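Local atomic coordinates of tailspike protein (Siphovirus 9NA, PDB entry 3RIQ), a protein that probably binds the lipopolysaccharide receptor on Salmonella cells and cleaves its O-antigen chains as an endorhamnosidase, serving as the receptor-binding tailspike of the phage. Residues Val80-His86 with Phe158-Thr164; Glu179-Asn183 with Val207-Ile212; Ser218-Phe222 with Gly234-Ser240. One frame throughout, in Å; residues are numbered along the deposited sequence.

Contact 1: residues Val80-His86 with Phe158-Thr164; sequences VISPHMH and FTHPEAT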
ATOM      1  N   VAL A  80     -30.773  -2.635  10.045  1.00 10.64           N
ATOM      2  CA  VAL A  80     -30.946  -3.996  10.541  1.00 11.18           C
ATOM      3  C   VAL A  80     -29.677  -4.364  11.304  1.00 10.52           C
ATOM      4  O   VAL A  80     -28.550  -4.387  10.736  1.00 11.48           O
ATOM      5  CB  VAL A  80     -31.228  -4.988   9.366  1.00 11.25           C
ATOM      6  CG1 VAL A  80     -31.515  -6.397   9.907  1.00 12.56           C
ATOM      7  CG2 VAL A  80     -32.422  -4.498   8.522  1.00 13.89           C
ATOM      8  N   ILE A  81     -29.836  -4.600  12.605  1.00 11.77           N
ATOM      9  CA  ILE A  81     -28.693  -4.670  13.527  1.00 11.41           C
ATOM     10  C   ILE A  81     -28.447  -6.111  13.967  1.00 12.01           C
ATOM     11  O   ILE A  81     -29.301  -6.750  14.606  1.00 11.86           O
ATOM     12  CB  ILE A  81     -28.961  -3.789  14.767  1.00 11.99           C
ATOM     13  CG1 ILE A  81     -29.295  -2.354  14.313  1.00 13.87           C
ATOM     14  CG2 ILE A  81     -27.777  -3.804  15.723  1.00 13.00           C
ATOM     15  CD1 ILE A  81     -29.658  -1.424  15.450  1.00 19.41           C
ATOM     16  N   SER A  82     -27.286  -6.619  13.575  1.00 11.15           N
ATOM     17  CA  SER A  82     -26.819  -7.966  13.922  1.00 11.53           C
ATOM     18  C   SER A  82     -27.796  -9.108  13.634  1.00 11.30           C
ATOM     19  O   SER A  82     -27.956  -9.989  14.451  1.00 12.01           O
ATOM     20  CB  SER A  82     -26.417  -8.039  15.381  1.00 12.14           C
ATOM     21  OG  SER A  82     -25.435  -7.054  15.688  1.00 14.65           O
ATOM     22  N   PRO A  83     -28.372  -9.163  12.442  1.00 10.91           N
ATOM     23  CA  PRO A  83     -29.173 -10.343  12.145  1.00 11.59           C
ATOM     24  C   PRO A  83     -28.299 -11.575  11.985  1.00 11.85           C
ATOM     25  O   PRO A  83     -27.099 -11.467  11.758  1.00 12.40           O
ATOM     26  CB  PRO A  83     -29.785  -9.994  10.789  1.00 11.01           C
ATOM     27  CG  PRO A  83     -28.754  -9.088  10.155  1.00 11.08           C
ATOM     28  CD  PRO A  83     -28.239  -8.272  11.270  1.00 11.54           C
ATOM     29  N   HIS A  84     -28.929 -12.736  12.131  1.00 12.39           N
ATOM     30  CA  HIS A  84     -28.241 -14.023  11.993  1.00 11.69           C
ATOM     31  C   HIS A  84     -29.133 -15.030  11.271  1.00 12.23           C
ATOM     32  O   HIS A  84     -30.165 -15.408  11.797  1.00 13.63           O
ATOM     33  CB  HIS A  84     -27.856 -14.567  13.377  1.00 12.86           C
ATOM     34  CG  HIS A  84     -26.955 -15.768  13.339  1.00 12.59           C
ATOM     35  ND1 HIS A  84     -25.838 -15.869  14.141  1.00 16.57           N
ATOM     36  CD2 HIS A  84     -27.014 -16.929  12.632  1.00 14.98           C
ATOM     37  CE1 HIS A  84     -25.243 -17.034  13.914  1.00 15.46           C
ATOM     38  NE2 HIS A  84     -25.948 -17.703  13.020  1.00 14.99           N
ATOM     39  N   MET A  85     -28.737 -15.435  10.077  1.00 11.33           N
ATOM     40  CA  MET A  85     -29.449 -16.440   9.299  1.00 11.98           C
ATOM     41  C   MET A  85     -28.850 -17.816   9.561  1.00 12.14           C
ATOM     42  O   MET A  85     -27.702 -18.055   9.235  1.00 13.22           O
ATOM     43  CB  MET A  85     -29.380 -16.121   7.804  1.00 11.89           C
ATOM     44  CG  MET A  85     -29.943 -14.782   7.415  1.00 12.11           C
ATOM     45  SD  MET A  85     -31.591 -14.397   8.031  1.00 13.52           S
ATOM     46  CE  MET A  85     -32.558 -15.758   7.267  1.00 14.35           C
ATOM     47  N   HIS A  86     -29.635 -18.716  10.147  1.00 12.92           N
ATOM     48  CA  HIS A  86     -29.166 -20.046  10.526  1.00 12.85           C
ATOM     49  C   HIS A  86     -29.985 -21.158   9.841  1.00 12.96           C
ATOM     50  O   HIS A  86     -31.199 -21.179   9.924  1.00 13.03           O
ATOM     51  CB  HIS A  86     -29.284 -20.173  12.051  1.00 13.92           C
ATOM     52  CG  HIS A  86     -28.473 -21.291  12.664  1.00 13.23           C
ATOM     53  ND1 HIS A  86     -28.666 -22.622  12.338  1.00 14.37           N
ATOM     54  CD2 HIS A  86     -27.524 -21.275  13.639  1.00 14.42           C
ATOM     55  CE1 HIS A  86     -27.832 -23.370  13.046  1.00 15.72           C
ATOM     56  NE2 HIS A  86     -27.141 -22.579  13.855  1.00 14.72           N
ATOM     57  N   PHE A 158     -27.126  -2.621   7.057  1.00 10.38           N
ATOM     58  CA  PHE A 158     -27.012  -3.821   7.887  1.00 10.93           C
ATOM     59  C   PHE A 158     -25.712  -3.709   8.663  1.00 11.33           C
ATOM     60  O   PHE A 158     -24.659  -3.533   8.048  1.00 12.71           O
ATOM     61  CB  PHE A 158     -26.957  -5.094   7.000  1.00 10.50           C
ATOM     62  CG  PHE A 158     -28.306  -5.629   6.601  1.00 10.28           C
ATOM     63  CD1 PHE A 158     -29.193  -4.853   5.847  1.00 11.82           C
ATOM     64  CD2 PHE A 158     -28.657  -6.936   6.925  1.00 12.56           C
ATOM     65  CE1 PHE A 158     -30.489  -5.360   5.492  1.00 11.86           C
ATOM     66  CE2 PHE A 158     -29.926  -7.457   6.563  1.00 12.62           C
ATOM     67  CZ  PHE A 158     -30.844  -6.651   5.818  1.00 11.33           C
ATOM     68  N   THR A 159     -25.762  -3.865   9.973  1.00 10.40           N
ATOM     69  CA  THR A 159     -24.551  -3.876  10.766  1.00 10.64           C
ATOM     70  C   THR A 159     -24.265  -5.228  11.394  1.00 11.33           C
ATOM     71  O   THR A 159     -25.099  -5.836  12.016  1.00 12.28           O
ATOM     72  CB  THR A 159     -24.528  -2.757  11.833  1.00 10.60           C
ATOM     73  OG1 THR A 159     -25.576  -2.923  12.812  1.00 11.26           O
ATOM     74  CG2 THR A 159     -24.695  -1.422  11.147  1.00 12.98           C
ATOM     75  N   HIS A 160     -23.038  -5.670  11.204  1.00 10.57           N
ATOM     76  CA  HIS A 160     -22.559  -6.921  11.795  1.00  9.71           C
ATOM     77  C   HIS A 160     -23.444  -8.133  11.550  1.00 11.09           C
ATOM     78  O   HIS A 160     -23.743  -8.900  12.466  1.00 10.95           O
ATOM     79  CB  HIS A 160     -22.287  -6.748  13.299  1.00 10.78           C
ATOM     80  CG  HIS A 160     -21.470  -5.532  13.633  1.00 10.37           C
ATOM     81  ND1 HIS A 160     -21.994  -4.417  14.266  1.00 12.65           N
ATOM     82  CD2 HIS A 160     -20.156  -5.274  13.441  1.00 11.04           C
ATOM     83  CE1 HIS A 160     -21.035  -3.521  14.443  1.00 11.34           C
ATOM     84  NE2 HIS A 160     -19.909  -4.016  13.942  1.00 12.04           N
ATOM     85  N   PRO A 161     -23.872  -8.341  10.307  1.00 10.19           N
ATOM     86  CA  PRO A 161     -24.665  -9.542  10.053  1.00 11.09           C
ATOM     87  C   PRO A 161     -23.880 -10.820  10.209  1.00 10.91           C
ATOM     88  O   PRO A 161     -22.708 -10.865   9.871  1.00 10.87           O
ATOM     89  CB  PRO A 161     -25.115  -9.358   8.612  1.00 11.60           C
ATOM     90  CG  PRO A 161     -23.960  -8.573   7.957  1.00 10.98           C
ATOM     91  CD  PRO A 161     -23.597  -7.581   9.073  1.00 10.70           C
ATOM     92  N   GLU A 162     -24.573 -11.861  10.641  1.00 10.90           N
ATOM     93  CA  GLU A 162     -23.979 -13.188  10.868  1.00 11.39           C
ATOM     94  C   GLU A 162     -24.725 -14.257  10.077  1.00 11.84           C
ATOM     95  O   GLU A 162     -25.826 -14.003   9.550  1.00 11.75           O
ATOM     96  CB  GLU A 162     -24.085 -13.548  12.363  1.00 12.08           C
ATOM     97  CG  GLU A 162     -23.551 -12.478  13.301  1.00 12.92           C
ATOM     98  CD  GLU A 162     -23.444 -12.925  14.753  1.00 15.45           C
ATOM     99  OE1 GLU A 162     -23.979 -13.999  15.139  1.00 19.13           O
ATOM    100  OE2 GLU A 162     -22.809 -12.201  15.541  1.00 14.75           O
ATOM    101  N   ALA A 163     -24.170 -15.464  10.020  1.00 11.11           N
ATOM    102  CA  ALA A 163     -24.870 -16.584   9.363  1.00 11.42           C
ATOM    103  C   ALA A 163     -24.248 -17.909   9.780  1.00 12.00           C
ATOM    104  O   ALA A 163     -23.039 -17.988   9.999  1.00 12.32           O
ATOM    105  CB  ALA A 163     -24.757 -16.459   7.839  1.00 11.86           C
ATOM    106  N   THR A 164     -25.072 -18.942   9.810  1.00 12.32           N
ATOM    107  CA  THR A 164     -24.580 -20.303  10.006  1.00 12.37           C
ATOM    108  C   THR A 164     -25.224 -21.125   8.900  1.00 12.09           C
ATOM    109  O   THR A 164     -26.386 -21.512   8.997  1.00 12.01           O
ATOM    110  CB  THR A 164     -24.931 -20.855  11.405  1.00 12.82           C
ATOM    111  OG1 THR A 164     -24.421 -19.971  12.415  1.00 14.34           O
ATOM    112  CG2 THR A 164     -24.308 -22.259  11.621  1.00 14.66           C
TER
HETATM  113  O   HOH W   1     -24.601  -4.369  15.041  1.00 12.85           O
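Residues 80-86 and 158-164 lie side by side in parallel, 8° apart in direction, on successive coils of the right-handed beta-helix, each as two short strands with a Ser-Pro or His-Pro bend between. Ser-82 and His-160 have positive phi there, so both segments bend at one level.

Backbone hydrogen bonds hold both halves. Before the bend, Thr-159 N gives to Val-80 O (2.9 Å) and Ser-82 N to Thr-159 O (2.8 Å). After it, Glu-162 N gives to Pro-83 O (2.8 Å), Met-85 N to Glu-162 O (3.3 Å) and Thr-164 N to Met-85 O (2.8 Å).

Side-chain polar bonds lie on the face of His-84 and Glu-162. His-84 ND1 gives to Glu-162 OE1 at 2.8 Å, a His-carboxylate bond. His-84 NE2 and Thr-164 OG1 are hydrogen-bonded at 2.8 Å. Glu-162 OE2 turns to Asn-183 and Asn-155 of the second subunit.

Apolar packing lies on the face of Val-80 and Phe-158 and at the bend. Val-80 makes a CH-pi contact over the Phe-158 ring, CB 3.8 Å from its centroid. At the bend, Pro-83 CG reaches Phe-158 CD2 at 3.9 Å and Pro-161 CB at 4.0 Å.

His-160 NE2 is hydrogen-bonded to Glu-179 of the second subunit. One water bridges the bend, 2.9 Å from Ser-82 OG, 2.8 Å from Thr-159 OG1 and 2.7 Å from His-160 ND1.

Contact 2: residues Glu179-Asn183 with Val207-Ile212; sequences ESPRN and VVGGEI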
ATOM      1  N   GLU A 179     -22.107  -3.498   6.774  1.00  9.82           N
ATOM      2  CA  GLU A 179     -20.879  -3.271   7.540  1.00  9.94           C
ATOM      3  C   GLU A 179     -20.497  -4.509   8.331  1.00 10.39           C
ATOM      4  O   GLU A 179     -21.317  -5.066   9.066  1.00 12.13           O
ATOM      5  CB  GLU A 179     -21.043  -2.121   8.527  1.00 10.61           C
ATOM      6  CG  GLU A 179     -21.129  -0.757   7.796  1.00 11.31           C
ATOM      7  CD  GLU A 179     -21.254   0.448   8.731  1.00 12.16           C
ATOM      8  OE1 GLU A 179     -21.799   0.304   9.857  1.00 14.08           O
ATOM      9  OE2 GLU A 179     -20.864   1.558   8.303  1.00 13.98           O
ATOM     10  N   SER A 180     -19.246  -4.934   8.153  1.00  9.88           N
ATOM     11  CA  SER A 180     -18.626  -5.929   9.027  0.50 10.48           C
ATOM     12  C   SER A 180     -19.403  -7.245   9.224  1.00 10.54           C
ATOM     13  O   SER A 180     -19.685  -7.638  10.366  1.00 10.90           O
ATOM     14  CB  SER A 180     -18.293  -5.295  10.385  0.50 10.84           C
ATOM     15  OG  SER A 180     -17.656  -6.251  11.199  0.50 10.96           O
ATOM     16  N   PRO A 181     -19.709  -7.958   8.118  1.00 10.47           N
ATOM     17  CA  PRO A 181     -20.182  -9.335   8.330  1.00 11.46           C
ATOM     18  C   PRO A 181     -19.186 -10.075   9.240  1.00 11.51           C
ATOM     19  O   PRO A 181     -17.957  -9.892   9.119  1.00 12.02           O
ATOM     20  CB  PRO A 181     -20.159  -9.939   6.910  1.00 12.28           C
ATOM     21  CG  PRO A 181     -19.185  -9.043   6.110  1.00 11.38           C
ATOM     22  CD  PRO A 181     -19.402  -7.659   6.699  1.00  9.59           C
ATOM     23  N   ARG A 182     -19.704 -10.918  10.132  1.00 11.22           N
ATOM     24  CA  ARG A 182     -18.833 -11.617  11.088  1.00 10.90           C
ATOM     25  C   ARG A 182     -19.573 -12.797  11.677  1.00 11.18           C
ATOM     26  O   ARG A 182     -20.803 -12.843  11.559  1.00 11.31           O
ATOM     27  CB  ARG A 182     -18.414 -10.650  12.194  1.00 10.72           C
ATOM     28  CG  ARG A 182     -19.577  -9.975  12.960  1.00 11.84           C
ATOM     29  CD  ARG A 182     -19.032  -8.855  13.901  1.00 12.33           C
ATOM     30  NE  ARG A 182     -18.233  -9.394  14.991  1.00 12.20           N
ATOM     31  CZ  ARG A 182     -18.741  -9.819  16.150  1.00 12.83           C
ATOM     32  NH1 ARG A 182     -20.073  -9.829  16.347  1.00 12.76           N
ATOM     33  NH2 ARG A 182     -17.928 -10.313  17.089  1.00 14.35           N
ATOM     34  N   ASN A 183     -18.847 -13.757  12.268  1.00 11.65           N
ATOM     35  CA  ASN A 183     -19.478 -15.035  12.605  1.00 12.05           C
ATOM     36  C   ASN A 183     -20.344 -15.528  11.436  1.00 12.05           C
ATOM     37  O   ASN A 183     -21.538 -15.855  11.611  1.00 12.26           O
ATOM     38  CB  ASN A 183     -20.316 -14.894  13.873  1.00 12.70           C
ATOM     39  CG  ASN A 183     -19.518 -14.347  15.033  1.00 13.38           C
ATOM     40  OD1 ASN A 183     -18.452 -14.862  15.354  1.00 18.15           O
ATOM     41  ND2 ASN A 183     -20.050 -13.303  15.698  1.00 13.96           N
ATOM     42  N   VAL A 207     -20.156  -3.645   0.568  1.00 11.31           N
ATOM     43  CA  VAL A 207     -19.797  -4.327   1.810  1.00 10.91           C
ATOM     44  C   VAL A 207     -18.511  -3.673   2.302  1.00 10.34           C
ATOM     45  O   VAL A 207     -17.551  -3.503   1.515  1.00 12.33           O
ATOM     46  CB  VAL A 207     -19.569  -5.833   1.540  1.00 10.32           C
ATOM     47  CG1 VAL A 207     -19.126  -6.610   2.824  1.00 12.43           C
ATOM     48  CG2 VAL A 207     -20.873  -6.463   0.929  1.00 11.82           C
ATOM     49  N   VAL A 208     -18.447  -3.349   3.600  1.00  9.68           N
ATOM     50  CA  VAL A 208     -17.233  -2.740   4.198  1.00 10.38           C
ATOM     51  C   VAL A 208     -16.915  -3.432   5.507  1.00  9.83           C
ATOM     52  O   VAL A 208     -17.733  -3.378   6.431  1.00 10.42           O
ATOM     53  CB  VAL A 208     -17.469  -1.217   4.481  1.00 10.39           C
ATOM     54  CG1 VAL A 208     -16.215  -0.587   5.124  1.00 11.41           C
ATOM     55  CG2 VAL A 208     -17.892  -0.485   3.189  1.00 12.35           C
ATOM     56  N   GLY A 209     -15.723  -4.048   5.604  1.00  9.58           N
ATOM     57  CA  GLY A 209     -15.320  -4.661   6.880  1.00  9.91           C
ATOM     58  C   GLY A 209     -15.633  -6.132   6.937  1.00 10.52           C
ATOM     59  O   GLY A 209     -16.426  -6.635   6.117  1.00 11.70           O
ATOM     60  N   GLY A 210     -15.045  -6.820   7.935  1.00  9.97           N
ATOM     61  CA  GLY A 210     -15.487  -8.158   8.310  1.00 10.52           C
ATOM     62  C   GLY A 210     -14.871  -9.319   7.558  1.00 10.31           C
ATOM     63  O   GLY A 210     -13.818  -9.199   6.904  1.00 10.20           O
ATOM     64  N   GLU A 211     -15.541 -10.448   7.671  1.00 10.45           N
ATOM     65  CA  GLU A 211     -15.054 -11.726   7.165  1.00 10.16           C
ATOM     66  C   GLU A 211     -16.225 -12.627   6.830  1.00 10.95           C
ATOM     67  O   GLU A 211     -17.201 -12.723   7.620  1.00 11.84           O
ATOM     68  CB  GLU A 211     -14.125 -12.429   8.185  1.00 11.07           C
ATOM     69  CG  GLU A 211     -13.597 -13.777   7.661  1.00 12.23           C
ATOM     70  CD  GLU A 211     -12.318 -14.276   8.345  1.00 14.12           C
ATOM     71  OE1 GLU A 211     -11.797 -13.574   9.262  1.00 14.44           O
ATOM     72  OE2 GLU A 211     -11.810 -15.378   7.941  1.00 12.70           O
ATOM     73  N   ILE A 212     -16.155 -13.262   5.663  1.00 10.21           N
ATOM     74  CA  ILE A 212     -17.157 -14.238   5.214  1.00 11.07           C
ATOM     75  C   ILE A 212     -16.404 -15.536   4.931  1.00 10.85           C
ATOM     76  O   ILE A 212     -15.366 -15.513   4.249  1.00 11.71           O
ATOM     77  CB  ILE A 212     -17.870 -13.698   3.927  1.00 10.51           C
ATOM     78  CG1 ILE A 212     -18.768 -12.489   4.317  1.00 11.89           C
ATOM     79  CG2 ILE A 212     -18.673 -14.820   3.217  1.00 11.80           C
ATOM     80  CD1 ILE A 212     -19.237 -11.687   3.154  1.00 12.82           C
TER
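Two backbone hydrogen bonds join the segments, one at each end of a bend. Ser-180 N gives to Val-208 O at 2.8 Å, next to the parallel bridge of Glu-179 with Val-208. Glu-211 N gives to Pro-181 O at 2.9 Å. Gly-209 and Gly-210 span the gap between. The two segments come close here: a CB on Gly-210 would clash with Pro-181 O, and the backbone angles of Gly-209 themselves call for glycine.

Polar side chains look elsewhere. Glu-179 bonds to His-160 of the third subunit, and Arg-182 to Asn-155 of the second.

Packing centres on Pro-181. Its CD lies 4.0 Å from Val-207 CG1 and 3.2 Å from Gly-209 O, and its CB is 3.9 Å from Ile-212 CG1. Leu-238 of the next coil also touches this ring.

This is the stacking of successive coils at a corner of a right-handed parallel beta-helix, here beside the subunit interface of the trimer.

Contact 3: residues Ser218-Phe222 with Gly234-Ser240; sequences SAVLF and GVRDLIS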
ATOM      1  N   SER A 218     -19.391 -17.030  -3.989  1.00 12.82           N
ATOM      2  CA  SER A 218     -18.342 -16.037  -3.803  1.00 12.32           C
ATOM      3  C   SER A 218     -18.714 -15.208  -2.578  1.00 11.96           C
ATOM      4  O   SER A 218     -19.907 -15.074  -2.269  1.00 12.16           O
ATOM      5  CB  SER A 218     -18.194 -15.171  -5.062  1.00 12.57           C
ATOM      6  OG  SER A 218     -17.854 -15.964  -6.205  1.00 12.74           O
ATOM      7  N   ALA A 219     -17.742 -14.651  -1.844  1.00 11.32           N
ATOM      8  CA  ALA A 219     -18.139 -14.009  -0.591  1.00 11.28           C
ATOM      9  C   ALA A 219     -19.132 -12.866  -0.844  1.00 11.03           C
ATOM     10  O   ALA A 219     -20.142 -12.725  -0.113  1.00 11.57           O
ATOM     11  CB  ALA A 219     -16.944 -13.518   0.200  1.00 11.03           C
ATOM     12  N   VAL A 220     -18.855 -12.058  -1.868  1.00 11.37           N
ATOM     13  CA  VAL A 220     -19.780 -11.011  -2.311  1.00 10.53           C
ATOM     14  C   VAL A 220     -19.914 -11.154  -3.799  1.00 10.82           C
ATOM     15  O   VAL A 220     -18.902 -11.346  -4.498  1.00 11.43           O
ATOM     16  CB  VAL A 220     -19.282  -9.575  -1.955  1.00 10.34           C
ATOM     17  CG1 VAL A 220     -20.360  -8.558  -2.309  1.00 12.26           C
ATOM     18  CG2 VAL A 220     -18.880  -9.470  -0.464  1.00 12.32           C
ATOM     19  N   LEU A 221     -21.165 -11.047  -4.295  1.00 11.13           N
ATOM     20  CA  LEU A 221     -21.466 -11.234  -5.718  1.00 10.84           C
ATOM     21  C   LEU A 221     -22.313 -10.067  -6.232  1.00 11.32           C
ATOM     22  O   LEU A 221     -23.327  -9.697  -5.596  1.00 12.17           O
ATOM     23  CB  LEU A 221     -22.227 -12.557  -5.898  1.00 11.25           C
ATOM     24  CG  LEU A 221     -22.700 -12.854  -7.332  1.00 11.27           C
ATOM     25  CD1 LEU A 221     -21.506 -13.119  -8.231  1.00 13.74           C
ATOM     26  CD2 LEU A 221     -23.617 -14.037  -7.335  1.00 13.34           C
ATOM     27  N   PHE A 222     -21.873  -9.454  -7.327  1.00 11.06           N
ATOM     28  CA  PHE A 222     -22.591  -8.329  -7.985  1.00 11.02           C
ATOM     29  C   PHE A 222     -23.220  -8.761  -9.314  1.00 11.70           C
ATOM     30  O   PHE A 222     -22.552  -9.402 -10.134  1.00 12.13           O
ATOM     31  CB  PHE A 222     -21.642  -7.160  -8.272  1.00 10.78           C
ATOM     32  CG  PHE A 222     -21.108  -6.505  -7.027  1.00 10.25           C
ATOM     33  CD1 PHE A 222     -21.758  -5.408  -6.456  1.00 12.14           C
ATOM     34  CD2 PHE A 222     -20.002  -7.042  -6.360  1.00 11.11           C
ATOM     35  CE1 PHE A 222     -21.295  -4.822  -5.268  1.00 11.97           C
ATOM     36  CE2 PHE A 222     -19.536  -6.448  -5.174  1.00 12.78           C
ATOM     37  CZ  PHE A 222     -20.187  -5.361  -4.628  1.00 12.33           C
ATOM     38  N   GLY A 234     -19.278  -1.576  -4.322  1.00  9.54           N
ATOM     39  CA  GLY A 234     -18.149  -2.512  -4.306  1.00 10.55           C
ATOM     40  C   GLY A 234     -17.858  -3.097  -2.949  1.00 10.62           C
ATOM     41  O   GLY A 234     -18.769  -3.294  -2.143  1.00 10.51           O
ATOM     42  N   VAL A 235     -16.585  -3.410  -2.699  1.00 10.65           N
ATOM     43  CA  VAL A 235     -16.199  -4.104  -1.462  1.00 10.55           C
ATOM     44  C   VAL A 235     -14.932  -3.459  -0.919  1.00 10.12           C
ATOM     45  O   VAL A 235     -13.973  -3.238  -1.668  1.00 12.15           O
ATOM     46  CB  VAL A 235     -15.914  -5.619  -1.696  1.00  9.54           C
ATOM     47  CG1 VAL A 235     -15.483  -6.287  -0.394  1.00 11.54           C
ATOM     48  CG2 VAL A 235     -17.134  -6.312  -2.333  1.00 12.27           C
ATOM     49  N   ARG A 236     -14.911  -3.208   0.405  1.00  9.65           N
ATOM     50  CA  ARG A 236     -13.713  -2.648   1.060  1.00  9.90           C
ATOM     51  C   ARG A 236     -13.433  -3.366   2.372  1.00 10.33           C
ATOM     52  O   ARG A 236     -14.389  -3.655   3.106  1.00 11.04           O
ATOM     53  CB  ARG A 236     -13.888  -1.140   1.304  1.00 11.14           C
ATOM     54  CG  ARG A 236     -12.702  -0.506   2.032  1.00 11.47           C
ATOM     55  CD  ARG A 236     -12.726   1.011   2.039  1.00 12.57           C
ATOM     56  NE  ARG A 236     -13.949   1.655   2.548  1.00 13.47           N
ATOM     57  CZ  ARG A 236     -14.154   1.985   3.827  1.00 14.76           C
ATOM     58  NH1 ARG A 236     -13.267   1.611   4.763  1.00 14.93           N
ATOM     59  NH2 ARG A 236     -15.252   2.686   4.181  1.00 16.78           N
ATOM     60  N   ASP A 237     -12.149  -3.681   2.630  1.00 10.55           N
ATOM     61  CA  ASP A 237     -11.705  -4.211   3.962  1.00 10.81           C
ATOM     62  C   ASP A 237     -12.408  -5.511   4.326  1.00 11.08           C
ATOM     63  O   ASP A 237     -12.998  -5.619   5.422  1.00 12.69           O
ATOM     64  CB  ASP A 237     -11.950  -3.185   5.073  1.00 10.96           C
ATOM     65  CG  ASP A 237     -11.159  -1.912   4.893  1.00 12.01           C
ATOM     66  OD1 ASP A 237     -10.085  -1.947   4.266  1.00 13.12           O
ATOM     67  OD2 ASP A 237     -11.611  -0.861   5.415  1.00 13.87           O
ATOM     68  N   LEU A 238     -12.368  -6.495   3.421  1.00 10.42           N
ATOM     69  CA  LEU A 238     -13.026  -7.788   3.665  1.00  9.96           C
ATOM     70  C   LEU A 238     -11.988  -8.915   3.659  1.00 10.34           C
ATOM     71  O   LEU A 238     -11.044  -8.898   2.856  1.00 12.25           O
ATOM     72  CB  LEU A 238     -14.047  -8.060   2.536  1.00 10.16           C
ATOM     73  CG  LEU A 238     -14.801  -9.386   2.633  1.00 10.01           C
ATOM     74  CD1 LEU A 238     -15.765  -9.393   3.824  1.00 12.97           C
ATOM     75  CD2 LEU A 238     -15.546  -9.651   1.320  1.00 12.65           C
ATOM     76  N   ILE A 239     -12.182  -9.895   4.536  1.00 10.54           N
ATOM     77  CA  ILE A 239     -11.443 -11.188   4.440  1.00  9.55           C
ATOM     78  C   ILE A 239     -12.437 -12.203   3.883  1.00 10.76           C
ATOM     79  O   ILE A 239     -13.518 -12.372   4.451  1.00 10.59           O
ATOM     80  CB  ILE A 239     -10.902 -11.645   5.823  1.00 10.22           C
ATOM     81  CG1 ILE A 239      -9.915 -10.606   6.377  1.00 11.31           C
ATOM     82  CG2 ILE A 239     -10.269 -13.015   5.687  1.00 11.27           C
ATOM     83  CD1 ILE A 239      -9.504 -10.852   7.804  1.00 16.27           C
ATOM     84  N   SER A 240     -12.086 -12.875   2.789  1.00 10.29           N
ATOM     85  CA  SER A 240     -12.927 -13.912   2.165  1.00 10.96           C
ATOM     86  C   SER A 240     -12.187 -15.223   2.355  1.00 10.98           C
ATOM     87  O   SER A 240     -11.062 -15.388   1.818  1.00 11.32           O
ATOM     88  CB  SER A 240     -13.077 -13.600   0.679  1.00 11.08           C
ATOM     89  OG  SER A 240     -13.753 -14.647   0.013  1.00 12.90           O
TER
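The two segments face each other across the interior of the beta-helix, from successive coils, and share no hydrogen bond. The axes of strands 220-222 and 234-236 approach to 8.6 Å, too far for sheet pairing. Their directions differ by 155°, so they run nearly antiparallel. The second segment turns a corner at Asp-237, where phi is positive. Its two arms, 234-236 and 238-240, therefore both present residues to 218-222.

The contact between them is mainly apolar. Val-220 CB lies 3.9 Å from Val-235 CG2, and Val-220 CG2 lies 3.8 Å from Leu-238 CD2. Val-220 thus meets a residue from each arm. Ala-219 CB comes within 4.3 Å of Leu-238 CD2 and 3.4 Å of Ser-240 OG, a hydroxyl bonded to Gly-247 O. The Phe-222 ring takes Val-235 CG2 at its edge, 3.7 Å from CE2. Its CZ is 3.5 Å from Gly-234 CA. Phe-193 and Phe-267 also pack on Phe-222.

On the far side of the corner, Arg-236 NH1 and Asp-237 OD2 form a salt bridge at 3.0 Å. Each also has a long, weak ion pair with a neighbouring subunit.

Small and branched apolar residues, an aromatic ring and a buried serine meeting across the lumen are how the interior of a parallel beta-helix is filled.

All three contacts belong to one beta-helix, and their strands join the same curled parallel sheet. Contacts 1 and 2 follow one another along it: Phe-158 O accepts from Glu-179 N, and His-160 N gives to Glu-179 O. Between contacts 2 and 3, Val-207 O and Gly-209 N are probably hydrogen-bonded to Arg-236 N and O. Contacts 1 and 2 are rung-to-rung pairings, built on backbone hydrogen bonds. Contact 3 instead crosses the interior by packing, without a hydrogen bond between its segments. Contacts 1 and 3 are buried, whereas contact 2 is partly exposed. Contact 1 adds a side-chain polar network, which contact 2 lacks between its own segments. Each contact also touches the second subunit.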